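Local coordinates for protein malate dehydrogenase (Pyrococcus horikoshii, PDB 1V9N) that catalyses the NAD-dependent interconversion of (S)-malate and oxaloacetate and is bound here to NADPH, at residues E9-V14 with P339-V344; I146-S151 with C279-V284; G166-A171 with M251-S256. All blocks are in the same frame, centred on the assembly; numbering follows the deposited sequence.

Contact 1 (E9-V14 with P339-V344)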
loop_
_atom_site.group_PDB
_atom_site.type_symbol
_atom_site.label_atom_id
_atom_site.label_comp_id
_atom_site.label_asym_id
_atom_site.label_seq_id
_atom_site.Cartn_x
_atom_site.Cartn_y
_atom_site.Cartn_z
ATOM N N GLU A 9 -29.787 -21.046 8.500
ATOM C CA GLU A 9 -31.174 -20.770 8.862
ATOM C C GLU A 9 -31.299 -19.409 9.543
ATOM O O GLU A 9 -32.324 -18.736 9.419
ATOM C CB GLU A 9 -31.718 -21.860 9.796
ATOM C CG GLU A 9 -31.160 -21.831 11.220
ATOM C CD GLU A 9 -29.840 -22.571 11.368
ATOM O OE1 GLU A 9 -28.913 -22.317 10.573
ATOM O OE2 GLU A 9 -29.730 -23.402 12.294
ATOM N N ASN A 10 -30.250 -19.012 10.257
ATOM C CA ASN A 10 -30.226 -17.737 10.969
ATOM C C ASN A 10 -30.182 -16.527 10.043
ATOM O O ASN A 10 -29.916 -15.414 10.490
ATOM C CB ASN A 10 -29.023 -17.680 11.912
ATOM C CG ASN A 10 -29.064 -18.754 12.972
ATOM O OD1 ASN A 10 -30.010 -18.835 13.755
ATOM N ND2 ASN A 10 -28.032 -19.587 13.009
ATOM N N TYR A 11 -30.435 -16.742 8.757
ATOM C CA TYR A 11 -30.417 -15.647 7.794
ATOM C C TYR A 11 -31.698 -15.574 6.975
ATOM O O TYR A 11 -32.340 -16.591 6.713
ATOM C CB TYR A 11 -29.218 -15.779 6.849
ATOM C CG TYR A 11 -27.889 -15.442 7.487
ATOM C CD1 TYR A 11 -27.316 -16.279 8.441
ATOM C CD2 TYR A 11 -27.210 -14.274 7.142
ATOM C CE1 TYR A 11 -26.098 -15.960 9.038
ATOM C CE2 TYR A 11 -25.994 -13.946 7.732
ATOM C CZ TYR A 11 -25.444 -14.791 8.677
ATOM O OH TYR A 11 -24.245 -14.462 9.265
ATOM N N ILE A 12 -32.057 -14.359 6.573
ATOM C CA ILE A 12 -33.260 -14.130 5.784
ATOM C C ILE A 12 -32.928 -13.397 4.488
ATOM O O ILE A 12 -32.307 -12.336 4.504
ATOM C CB ILE A 12 -34.297 -13.282 6.563
ATOM C CG1 ILE A 12 -34.658 -13.963 7.885
ATOM C CG2 ILE A 12 -35.546 -13.087 5.717
ATOM C CD1 ILE A 12 -33.577 -13.878 8.947
ATOM N N ARG A 13 -33.350 -13.968 3.365
ATOM C CA ARG A 13 -33.104 -13.357 2.070
ATOM C C ARG A 13 -33.987 -12.126 1.914
ATOM O O ARG A 13 -35.202 -12.195 2.100
ATOM C CB ARG A 13 -33.404 -14.348 0.942
ATOM C CG ARG A 13 -32.188 -14.770 0.135
ATOM C CD ARG A 13 -31.230 -15.610 0.960
ATOM N NE ARG A 13 -30.007 -15.908 0.223
ATOM C CZ ARG A 13 -29.046 -16.714 0.664
ATOM N NH1 ARG A 13 -29.165 -17.311 1.842
ATOM N NH2 ARG A 13 -27.961 -16.918 -0.071
ATOM N N VAL A 14 -33.371 -11.000 1.579
ATOM C CA VAL A 14 -34.103 -9.756 1.390
ATOM C C VAL A 14 -33.790 -9.199 0.010
ATOM O O VAL A 14 -32.630 -8.977 -0.326
ATOM C CB VAL A 14 -33.705 -8.699 2.449
ATOM C CG1 VAL A 14 -34.487 -7.420 2.222
ATOM C CG2 VAL A 14 -33.960 -9.237 3.849
ATOM N N PRO A 339 -28.794 -12.004 1.969
ATOM C CA PRO A 339 -28.995 -12.665 3.259
ATOM C C PRO A 339 -28.647 -11.767 4.438
ATOM O O PRO A 339 -27.508 -11.326 4.580
ATOM C CB PRO A 339 -28.073 -13.873 3.167
ATOM C CG PRO A 339 -26.929 -13.337 2.375
ATOM C CD PRO A 339 -27.625 -12.571 1.272
ATOM N N ILE A 340 -29.638 -11.498 5.281
ATOM C CA ILE A 340 -29.441 -10.660 6.455
ATOM C C ILE A 340 -29.667 -11.485 7.715
ATOM O O ILE A 340 -30.705 -12.127 7.868
ATOM C CB ILE A 340 -30.416 -9.462 6.461
ATOM C CG1 ILE A 340 -30.194 -8.609 5.210
ATOM C CG2 ILE A 340 -30.213 -8.630 7.720
ATOM C CD1 ILE A 340 -31.105 -7.405 5.114
ATOM N N TYR A 341 -28.687 -11.465 8.609
ATOM C CA TYR A 341 -28.759 -12.210 9.857
ATOM C C TYR A 341 -30.089 -11.955 10.566
ATOM O O TYR A 341 -30.770 -10.965 10.293
ATOM C CB TYR A 341 -27.586 -11.808 10.754
ATOM C CG TYR A 341 -27.395 -12.675 11.979
ATOM C CD1 TYR A 341 -27.214 -14.054 11.860
ATOM C CD2 TYR A 341 -27.363 -12.113 13.253
ATOM C CE1 TYR A 341 -27.004 -14.852 12.984
ATOM C CE2 TYR A 341 -27.152 -12.901 14.383
ATOM C CZ TYR A 341 -26.973 -14.269 14.242
ATOM O OH TYR A 341 -26.763 -15.047 15.357
ATOM N N ARG A 342 -30.454 -12.855 11.475
ATOM C CA ARG A 342 -31.704 -12.742 12.219
ATOM C C ARG A 342 -31.741 -11.538 13.156
ATOM O O ARG A 342 -32.619 -10.684 13.039
ATOM C CB ARG A 342 -31.959 -14.025 13.022
ATOM C CG ARG A 342 -30.758 -14.519 13.821
ATOM C CD ARG A 342 -31.093 -15.718 14.712
ATOM N NE ARG A 342 -31.786 -15.335 15.943
ATOM C CZ ARG A 342 -33.072 -15.001 16.022
ATOM N NH1 ARG A 342 -33.837 -15.003 14.938
ATOM N NH2 ARG A 342 -33.592 -14.652 17.191
ATOM N N LYS A 343 -30.790 -11.476 14.082
ATOM C CA LYS A 343 -30.725 -10.381 15.043
ATOM C C LYS A 343 -30.597 -9.010 14.383
ATOM O O LYS A 343 -31.099 -8.013 14.906
ATOM C CB LYS A 343 -29.556 -10.595 16.008
ATOM C CG LYS A 343 -29.732 -11.776 16.946
ATOM C CD LYS A 343 -28.563 -11.889 17.913
ATOM C CE LYS A 343 -28.764 -13.034 18.893
ATOM N NZ LYS A 343 -27.630 -13.149 19.852
ATOM N N VAL A 344 -29.918 -8.960 13.241
ATOM C CA VAL A 344 -29.738 -7.703 12.526
ATOM C C VAL A 344 -31.063 -7.247 11.930
ATOM O O VAL A 344 -31.399 -6.061 11.972
ATOM C CB VAL A 344 -28.695 -7.845 11.395
ATOM C CG1 VAL A 344 -28.636 -6.563 10.570
ATOM C CG2 VAL A 344 -27.331 -8.150 11.993
#
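Tyr-11 carries its ring beside its backbone N (chi1 -73°), whereas Tyr-341 has CG anti to the backbone N (chi1 -170°), and this difference lets two tyrosines on the same face of a two-stranded antiparallel sheet meet edge-to-face. The edge of Tyr-341 is turned to the face of Tyr-11, its CD1 lying 3.6 Å from Tyr-11 CE1 in a T-shaped arrangement with the planes at 62°. The CA of Tyr-341 also sits over that face in a CH-pi contact, 4.0 Å from the ring centroid.

Strand 11-14, near the N-terminus, pairs with strand 338-341, near the C-terminus, and Ile-12 and Ile-340 form the hydrogen-bonded pair. Ile-12 N reaches Ile-340 O at 2.9 Å, and Ile-340 N returns a bond to Ile-12 O. On the face with these isoleucines, Val-14 CG2 touches Ile-340 CD1 at 3.6 Å; branched residues suit this extended backbone. Arg-13, on the tyrosine face, bends at chi2 and lays its guanidinium over Pro-339, with NH1 3.8 Å from Pro-339 CB.

Where the strand turns into helix 342-355, Tyr-341 is the N-cap residue and Arg-342 N gives a weak hydrogen bond to Asn-10 O, 2.8 Å away. Asn-10 OD1 lies alongside the Arg-342 chain, 3.4 Å from CD. The contact is a partly exposed join: backbone bonds fix the pairing, aromatic and aliphatic groups cover one another, and Arg-13 NH2, by a salt bridge, and Tyr-11 OH, by a hydrogen bond, find acidic partners, Glu-3 and Glu-53, outside the two segments.

Contact 2 (I146-S151 with C279-V284); sequences ISMTNS and CHFFMV. With NDP (NADPH dihydro-nicotinamide-adenine-dinucleotide phosphate), chain B.
The hydroxyl OG1 of Thr-149 is gripped by one clear hydrogen bond, 2.9 Å to ND1 of His-280, and lies close to two carbonyl oxygens, those of Asn-150 and Cys-279. It enters in the plane of the imidazole, at the ring edge, and either atom could be the donor. NE2 of the same ring is bonded to Ser-125 and Tyr-128 stacks on the ring, so the imidazole is fixed in rotation.

Thr-149 and His-280 form a non-hydrogen-bonded pair in the mixed seven-stranded sheet of this LDH2/MDH2 family enzyme, where antiparallel strands 144-149 and 278-285 are neighbours. Ile-146 with Met-283 and Met-148 with Phe-281 are the hydrogen-bonded pairs; Ile-146 N, for instance, is 2.8 Å from Met-283 O. Asn-150 prolongs the pairing twice. Its backbone N bonds Cys-279 O (3.2 Å), and with CG in the crowded position between backbone N and carbonyl carbon (chi1 59°), its OD1 accepts Cys-279 N at 2.9 Å in an almost straight bond (175°), while ND2 goes to Asp-253.

The face bearing Ile-146, Met-148, Phe-281 and Met-283 is apolar; both methionines are selenomethionines. The extended Met-148 runs beside Phe-281, its SE 4.8 Å from the ring centroid in an oblique Met-aromatic contact, and helix 242-258 packs on Met-148 and Phe-281 through Val-252 and Leu-255. Ile-146 CD1 meets Met-283 CE at 3.6 Å, and Met-283 also packs on Met-283 of the second subunit. On the other face Ser-147 is small enough to sit beside the Phe-282 ring, and its OG is bonded to Tyr-128. At the cofactor end Ser-151 CB is 3.5 Å from the nicotinamide carboxamide oxygen O7N, and Thr-149 CG2 lies 3.9 Å from its N7N.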
loop_
_atom_site.group_PDB
_atom_site.type_symbol
_atom_site.label_atom_id
_atom_site.label_comp_id
_atom_site.label_asym_id
_atom_site.label_seq_id
_atom_site.Cartn_x
_atom_site.Cartn_y
_atom_site.Cartn_z
ATOM N N ILE A 146 -7.891 4.879 -6.388
ATOM C CA ILE A 146 -7.299 4.490 -5.115
ATOM C C ILE A 146 -8.000 5.266 -4.011
ATOM O O ILE A 146 -8.201 6.482 -4.125
ATOM C CB ILE A 146 -5.796 4.818 -5.043
ATOM C CG1 ILE A 146 -5.019 3.929 -6.016
ATOM C CG2 ILE A 146 -5.292 4.626 -3.611
ATOM C CD1 ILE A 146 -3.567 4.326 -6.172
ATOM N N SER A 147 -8.395 4.561 -2.956
ATOM C CA SER A 147 -9.044 5.213 -1.832
ATOM C C SER A 147 -8.568 4.627 -0.515
ATOM O O SER A 147 -8.312 3.431 -0.413
ATOM C CB SER A 147 -10.562 5.089 -1.923
ATOM O OG SER A 147 -11.160 5.847 -0.886
HETATM N N MSE A 148 -8.447 5.489 0.490
HETATM C CA MSE A 148 -8.011 5.093 1.821
HETATM C C MSE A 148 -8.776 5.950 2.812
HETATM O O MSE A 148 -9.319 7.004 2.452
HETATM C CB MSE A 148 -6.521 5.382 2.028
HETATM C CG MSE A 148 -5.564 4.726 1.060
HETATM SE SE MSE A 148 -3.769 5.460 1.329
HETATM C CE MSE A 148 -3.006 4.952 -0.384
ATOM N N THR A 149 -8.800 5.500 4.061
ATOM C CA THR A 149 -9.468 6.222 5.131
ATOM C C THR A 149 -8.889 5.754 6.460
ATOM O O THR A 149 -8.489 4.599 6.599
ATOM C CB THR A 149 -10.992 5.946 5.141
ATOM O OG1 THR A 149 -11.610 6.729 6.168
ATOM C CG2 THR A 149 -11.275 4.464 5.409
ATOM N N ASN A 150 -8.812 6.654 7.433
ATOM C CA ASN A 150 -8.322 6.253 8.734
ATOM C C ASN A 150 -9.575 5.912 9.537
ATOM O O ASN A 150 -10.692 5.958 9.002
ATOM C CB ASN A 150 -7.491 7.368 9.393
ATOM C CG ASN A 150 -8.265 8.648 9.594
ATOM O OD1 ASN A 150 -9.473 8.707 9.374
ATOM N ND2 ASN A 150 -7.568 9.687 10.029
ATOM N N SER A 151 -9.410 5.549 10.801
ATOM C CA SER A 151 -10.567 5.189 11.605
ATOM C C SER A 151 -10.268 5.270 13.091
ATOM O O SER A 151 -9.235 5.797 13.502
ATOM C CB SER A 151 -11.020 3.772 11.250
ATOM O OG SER A 151 -10.012 2.826 11.574
ATOM N N CYS A 279 -10.765 11.035 8.211
ATOM C CA CYS A 279 -10.157 11.630 7.028
ATOM C C CYS A 279 -10.007 10.599 5.915
ATOM O O CYS A 279 -9.836 9.412 6.185
ATOM C CB CYS A 279 -8.798 12.236 7.391
ATOM S SG CYS A 279 -8.891 13.573 8.651
ATOM N N HIS A 280 -10.075 11.056 4.667
ATOM C CA HIS A 280 -9.971 10.154 3.524
ATOM C C HIS A 280 -8.940 10.618 2.502
ATOM O O HIS A 280 -8.568 11.791 2.459
ATOM C CB HIS A 280 -11.315 10.038 2.794
ATOM C CG HIS A 280 -12.509 9.966 3.694
ATOM N ND1 HIS A 280 -12.617 9.058 4.726
ATOM C CD2 HIS A 280 -13.672 10.659 3.681
ATOM C CE1 HIS A 280 -13.794 9.197 5.309
ATOM N NE2 HIS A 280 -14.454 10.162 4.694
ATOM N N PHE A 281 -8.505 9.679 1.669
ATOM C CA PHE A 281 -7.538 9.938 0.603
ATOM C C PHE A 281 -8.133 9.348 -0.676
ATOM O O PHE A 281 -8.568 8.199 -0.684
ATOM C CB PHE A 281 -6.203 9.245 0.905
ATOM C CG PHE A 281 -5.187 9.361 -0.207
ATOM C CD1 PHE A 281 -4.355 10.471 -0.298
ATOM C CD2 PHE A 281 -5.078 8.362 -1.172
ATOM C CE1 PHE A 281 -3.425 10.590 -1.332
ATOM C CE2 PHE A 281 -4.153 8.467 -2.213
ATOM C CZ PHE A 281 -3.322 9.586 -2.292
ATOM N N PHE A 282 -8.163 10.136 -1.745
ATOM C CA PHE A 282 -8.693 9.671 -3.025
ATOM C C PHE A 282 -7.688 10.018 -4.111
ATOM O O PHE A 282 -7.159 11.133 -4.156
ATOM C CB PHE A 282 -10.033 10.347 -3.338
ATOM C CG PHE A 282 -11.067 10.172 -2.258
ATOM C CD1 PHE A 282 -11.791 8.988 -2.148
ATOM C CD2 PHE A 282 -11.292 11.184 -1.325
ATOM C CE1 PHE A 282 -12.722 8.813 -1.124
ATOM C CE2 PHE A 282 -12.221 11.019 -0.297
ATOM C CZ PHE A 282 -12.937 9.829 -0.199
HETATM N N MSE A 283 -7.418 9.058 -4.984
HETATM C CA MSE A 283 -6.482 9.284 -6.065
HETATM C C MSE A 283 -6.964 8.596 -7.329
HETATM O O MSE A 283 -7.342 7.420 -7.312
HETATM C CB MSE A 283 -5.103 8.758 -5.694
HETATM C CG MSE A 283 -4.058 8.983 -6.762
HETATM SE SE MSE A 283 -2.390 8.217 -6.217
HETATM C CE MSE A 283 -2.007 7.138 -7.774
ATOM N N VAL A 284 -6.943 9.336 -8.429
ATOM C CA VAL A 284 -7.379 8.799 -9.706
ATOM C C VAL A 284 -6.306 9.028 -10.751
ATOM O O VAL A 284 -5.699 10.097 -10.820
ATOM C CB VAL A 284 -8.684 9.481 -10.188
ATOM C CG1 VAL A 284 -9.134 8.893 -11.520
ATOM C CG2 VAL A 284 -9.761 9.316 -9.140
HETATM P PA NDP B . -10.862 -9.301 2.953
HETATM O O1A NDP B . -12.237 -9.738 2.921
HETATM O O2A NDP B . -9.763 -10.084 3.618
HETATM O O5B NDP B . -10.428 -8.992 1.402
HETATM C C5B NDP B . -9.114 -8.502 1.074
HETATM C C4B NDP B . -9.116 -8.308 -0.455
HETATM O O4B NDP B . -8.577 -9.535 -0.977
HETATM C C3B NDP B . -10.433 -8.102 -1.150
HETATM O O3B NDP B . -10.223 -7.140 -2.228
HETATM C C2B NDP B . -10.847 -9.423 -1.695
HETATM O O2B NDP B . -11.739 -9.430 -2.823
HETATM C C1B NDP B . -9.512 -10.065 -1.915
HETATM N N9A NDP B . -9.476 -11.539 -1.709
HETATM C C8A NDP B . -10.146 -12.333 -0.735
HETATM N N7A NDP B . -9.836 -13.602 -0.866
HETATM C C5A NDP B . -8.964 -13.684 -1.914
HETATM C C6A NDP B . -8.255 -14.748 -2.559
HETATM N N6A NDP B . -8.392 -16.006 -2.124
HETATM N N1A NDP B . -7.427 -14.475 -3.626
HETATM C C2A NDP B . -7.277 -13.187 -4.076
HETATM N N3A NDP B . -7.896 -12.117 -3.535
HETATM C C4A NDP B . -8.734 -12.433 -2.447
HETATM O O3 NDP B . -10.691 -7.831 3.484
HETATM P PN NDP B . -10.908 -7.020 4.830
HETATM O O1N NDP B . -9.590 -6.503 5.183
HETATM O O2N NDP B . -11.530 -8.041 5.740
HETATM O O5D NDP B . -11.932 -5.901 4.347
HETATM C C5D NDP B . -13.108 -5.524 5.117
HETATM C C4D NDP B . -13.911 -4.386 4.378
HETATM O O4D NDP B . -14.116 -3.356 5.328
HETATM C C3D NDP B . -13.216 -3.700 3.175
HETATM O O3D NDP B . -14.195 -3.517 2.144
HETATM C C2D NDP B . -12.647 -2.402 3.720
HETATM O O2D NDP B . -12.553 -1.414 2.716
HETATM C C1D NDP B . -13.657 -2.089 4.855
HETATM N N1N NDP B . -13.074 -1.336 5.998
HETATM C C2N NDP B . -13.575 -0.020 6.209
HETATM C C3N NDP B . -13.018 0.720 7.332
HETATM C C7N NDP B . -13.500 2.077 7.609
HETATM O O7N NDP B . -13.081 2.766 8.547
HETATM N N7N NDP B . -14.451 2.644 6.818
HETATM C C4N NDP B . -12.024 0.086 8.138
HETATM C C5N NDP B . -11.546 -1.198 7.909
HETATM C C6N NDP B . -12.073 -1.918 6.840
HETATM P P2B NDP B . -13.272 -9.679 -2.774
HETATM O O1X NDP B . -13.481 -10.549 -3.943
HETATM O O2X NDP B . -14.004 -8.383 -2.917
HETATM O O3X NDP B . -13.642 -10.375 -1.468
#

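Contact 3 (G166-A171 with M251-S256). With NDP (NADPH dihydro-nicotinamide-adenine-dinucleotide phosphate), chain B.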
loop_
_atom_site.group_PDB
_atom_site.type_symbol
_atom_site.label_atom_id
_atom_site.label_comp_id
_atom_site.label_asym_id
_atom_site.label_seq_id
_atom_site.Cartn_x
_atom_site.Cartn_y
_atom_site.Cartn_z
ATOM N N GLY A 166 -5.520 2.761 13.387
ATOM C CA GLY A 166 -6.806 2.389 12.825
ATOM C C GLY A 166 -6.666 1.195 11.899
ATOM O O GLY A 166 -5.553 0.814 11.539
ATOM N N THR A 167 -7.788 0.592 11.520
ATOM C CA THR A 167 -7.762 -0.549 10.616
ATOM C C THR A 167 -7.501 -0.053 9.190
ATOM O O THR A 167 -7.364 -0.833 8.246
ATOM C CB THR A 167 -9.072 -1.347 10.708
ATOM O OG1 THR A 167 -10.188 -0.448 10.727
ATOM C CG2 THR A 167 -9.079 -2.183 11.985
ATOM N N ASN A 168 -7.434 1.269 9.081
ATOM C CA ASN A 168 -7.124 2.006 7.857
ATOM C C ASN A 168 -6.970 1.183 6.585
ATOM O O ASN A 168 -5.874 0.750 6.238
ATOM C CB ASN A 168 -5.856 2.812 8.120
ATOM C CG ASN A 168 -5.959 3.632 9.391
ATOM O OD1 ASN A 168 -7.037 3.743 9.976
ATOM N ND2 ASN A 168 -4.851 4.219 9.818
ATOM N N PRO A 169 -8.073 0.996 5.848
ATOM C CA PRO A 169 -8.040 0.214 4.614
ATOM C C PRO A 169 -7.416 0.922 3.420
ATOM O O PRO A 169 -7.246 2.146 3.413
ATOM C CB PRO A 169 -9.515 -0.110 4.387
ATOM C CG PRO A 169 -10.184 1.156 4.824
ATOM C CD PRO A 169 -9.429 1.514 6.110
ATOM N N ILE A 170 -7.066 0.119 2.420
ATOM C CA ILE A 170 -6.492 0.592 1.173
ATOM C C ILE A 170 -7.253 -0.105 0.059
ATOM O O ILE A 170 -7.440 -1.321 0.100
ATOM C CB ILE A 170 -5.009 0.209 1.028
ATOM C CG1 ILE A 170 -4.175 0.918 2.093
ATOM C CG2 ILE A 170 -4.528 0.553 -0.380
ATOM C CD1 ILE A 170 -2.710 0.505 2.102
ATOM N N ALA A 171 -7.697 0.658 -0.933
ATOM C CA ALA A 171 -8.423 0.071 -2.046
ATOM C C ALA A 171 -7.921 0.600 -3.383
ATOM O O ALA A 171 -7.625 1.788 -3.517
ATOM C CB ALA A 171 -9.916 0.354 -1.906
HETATM N N MSE A 251 0.923 4.823 6.722
HETATM C CA MSE A 251 0.901 5.439 5.403
HETATM C C MSE A 251 -0.482 6.048 5.202
HETATM O O MSE A 251 -0.612 7.196 4.786
HETATM C CB MSE A 251 1.165 4.383 4.323
HETATM C CG MSE A 251 1.014 4.896 2.901
HETATM SE SE MSE A 251 1.426 3.526 1.584
HETATM C CE MSE A 251 -0.295 2.693 1.488
ATOM N N VAL A 252 -1.516 5.274 5.516
ATOM C CA VAL A 252 -2.888 5.745 5.376
ATOM C C VAL A 252 -3.154 7.008 6.203
ATOM O O VAL A 252 -3.737 7.971 5.700
ATOM C CB VAL A 252 -3.898 4.658 5.802
ATOM C CG1 VAL A 252 -5.309 5.238 5.843
ATOM C CG2 VAL A 252 -3.835 3.488 4.849
ATOM N N ASP A 253 -2.734 7.001 7.467
ATOM C CA ASP A 253 -2.942 8.153 8.347
ATOM C C ASP A 253 -2.134 9.374 7.908
ATOM O O ASP A 253 -2.569 10.512 8.074
ATOM C CB ASP A 253 -2.575 7.802 9.793
ATOM C CG ASP A 253 -3.796 7.601 10.677
ATOM O OD1 ASP A 253 -4.735 8.429 10.614
ATOM O OD2 ASP A 253 -3.811 6.627 11.451
ATOM N N ILE A 254 -0.952 9.138 7.360
ATOM C CA ILE A 254 -0.111 10.233 6.904
ATOM C C ILE A 254 -0.744 10.886 5.672
ATOM O O ILE A 254 -0.812 12.111 5.578
ATOM C CB ILE A 254 1.313 9.723 6.569
ATOM C CG1 ILE A 254 2.019 9.297 7.859
ATOM C CG2 ILE A 254 2.115 10.810 5.853
ATOM C CD1 ILE A 254 3.366 8.613 7.639
ATOM N N LEU A 255 -1.231 10.064 4.745
ATOM C CA LEU A 255 -1.847 10.578 3.523
ATOM C C LEU A 255 -3.242 11.150 3.759
ATOM O O LEU A 255 -3.670 12.072 3.062
ATOM C CB LEU A 255 -1.906 9.473 2.459
ATOM C CG LEU A 255 -0.540 8.982 1.955
ATOM C CD1 LEU A 255 -0.725 7.797 1.008
ATOM C CD2 LEU A 255 0.185 10.116 1.251
ATOM N N SER A 256 -3.943 10.608 4.749
ATOM C CA SER A 256 -5.290 11.054 5.070
ATOM C C SER A 256 -5.349 12.104 6.178
ATOM O O SER A 256 -5.672 13.259 5.931
ATOM C CB SER A 256 -6.153 9.857 5.490
ATOM O OG SER A 256 -6.231 8.889 4.459
HETATM P PA NDP B . -10.862 -9.301 2.953
HETATM O O1A NDP B . -12.237 -9.738 2.921
HETATM O O2A NDP B . -9.763 -10.084 3.618
HETATM O O5B NDP B . -10.428 -8.992 1.402
HETATM C C5B NDP B . -9.114 -8.502 1.074
HETATM C C4B NDP B . -9.116 -8.308 -0.455
HETATM O O4B NDP B . -8.577 -9.535 -0.977
HETATM C C3B NDP B . -10.433 -8.102 -1.150
HETATM O O3B NDP B . -10.223 -7.140 -2.228
HETATM C C2B NDP B . -10.847 -9.423 -1.695
HETATM O O2B NDP B . -11.739 -9.430 -2.823
HETATM C C1B NDP B . -9.512 -10.065 -1.915
HETATM N N9A NDP B . -9.476 -11.539 -1.709
HETATM C C8A NDP B . -10.146 -12.333 -0.735
HETATM N N7A NDP B . -9.836 -13.602 -0.866
HETATM C C5A NDP B . -8.964 -13.684 -1.914
HETATM C C6A NDP B . -8.255 -14.748 -2.559
HETATM N N6A NDP B . -8.392 -16.006 -2.124
HETATM N N1A NDP B . -7.427 -14.475 -3.626
HETATM C C2A NDP B . -7.277 -13.187 -4.076
HETATM N N3A NDP B . -7.896 -12.117 -3.535
HETATM C C4A NDP B . -8.734 -12.433 -2.447
HETATM O O3 NDP B . -10.691 -7.831 3.484
HETATM P PN NDP B . -10.908 -7.020 4.830
HETATM O O1N NDP B . -9.590 -6.503 5.183
HETATM O O2N NDP B . -11.530 -8.041 5.740
HETATM O O5D NDP B . -11.932 -5.901 4.347
HETATM C C5D NDP B . -13.108 -5.524 5.117
HETATM C C4D NDP B . -13.911 -4.386 4.378
HETATM O O4D NDP B . -14.116 -3.356 5.328
HETATM C C3D NDP B . -13.216 -3.700 3.175
HETATM O O3D NDP B . -14.195 -3.517 2.144
HETATM C C2D NDP B . -12.647 -2.402 3.720
HETATM O O2D NDP B . -12.553 -1.414 2.716
HETATM C C1D NDP B . -13.657 -2.089 4.855
HETATM N N1N NDP B . -13.074 -1.336 5.998
HETATM C C2N NDP B . -13.575 -0.020 6.209
HETATM C C3N NDP B . -13.018 0.720 7.332
HETATM C C7N NDP B . -13.500 2.077 7.609
HETATM O O7N NDP B . -13.081 2.766 8.547
HETATM N N7N NDP B . -14.451 2.644 6.818
HETATM C C4N NDP B . -12.024 0.086 8.138
HETATM C C5N NDP B . -11.546 -1.198 7.909
HETATM C C6N NDP B . -12.073 -1.918 6.840
HETATM P P2B NDP B . -13.272 -9.679 -2.774
HETATM O O1X NDP B . -13.481 -10.549 -3.943
HETATM O O2X NDP B . -14.004 -8.383 -2.917
HETATM O O3X NDP B . -13.642 -10.375 -1.468
HETATM O O HOH W 1 -3.180 4.341 12.237
#
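Asp-253 OD2 receives Asn-168 ND2 from above the carboxylate plane, with the amide and carboxylate planes nearly perpendicular at 88°. The bond is 3.1 Å long and bent (137° at the hydrogen), and the same oxygen also accepts a short 2.5 Å bond from a water that takes the N-H of Gly-166. Ser-265 OG is a further partner of OD2, and OD1 is satisfied elsewhere. So well supplied with partners in a buried place, the carboxylate is probably kept ionised, and it ties helix 242-258 to the loop before strand 170-174. Asn-168 suits that loop because both ends of its amide are used: ND2 also bonds Ser-249 O and Ser-265 OG, and OD1 makes a weak hydrogen bond with Ser-151 OG.

Next to this polar cluster the contact is apolar. Val-252 points its CB at the loop and splits its two methyls, CG1 against Asn-168 CB at 3.4 Å and CG2 against Ile-170 CG1 at 3.8 Å. Met-251, a selenomethionine, bends at chi3 (86°) so that its CE meets Ile-170 CD1 at 3.3 Å, tighter than usual for two carbons. Its side chain also packs on Leu-172 of the second subunit.

The helix holds Asn-168 and Ile-170, while Thr-167 and Pro-169 of the same segment meet NADPH. Thr-167 OG1 lies 3.2 Å from the dihydronicotinamide atom C5N, and the compact Pro-169 ring lays CD and CG, both apolar, against the dihydronicotinamide, CD 3.6 Å from C4N, the hydride-carrying carbon. The loop thus lines the nicotinamide site of this LDH2/MDH2 family dehydrogenase, with the helix packed on its other side.

How the contacts relate
Contacts 2 and 3 are buried, whereas contact 1 is partly exposed and lies about 31 Å from contact 2 and 32 Å from contact 3, centre to centre, in a separate two-stranded sheet that touches neither. Contacts 2 and 3 adjoin: strands 144-149 and 170-174 are neighbours in the large mixed sheet, with Ser-147 O and Ala-171 N 2.9 Å apart, and helix 242-258 packs on that sheet. Both reach NADPH and the second subunit. Contacts 1 and 2 are both antiparallel strand pairs, one partly exposed with aromatic and guanidinium packing, the other in the core; contact 3 is helix-to-loop packing around a buried carboxylate.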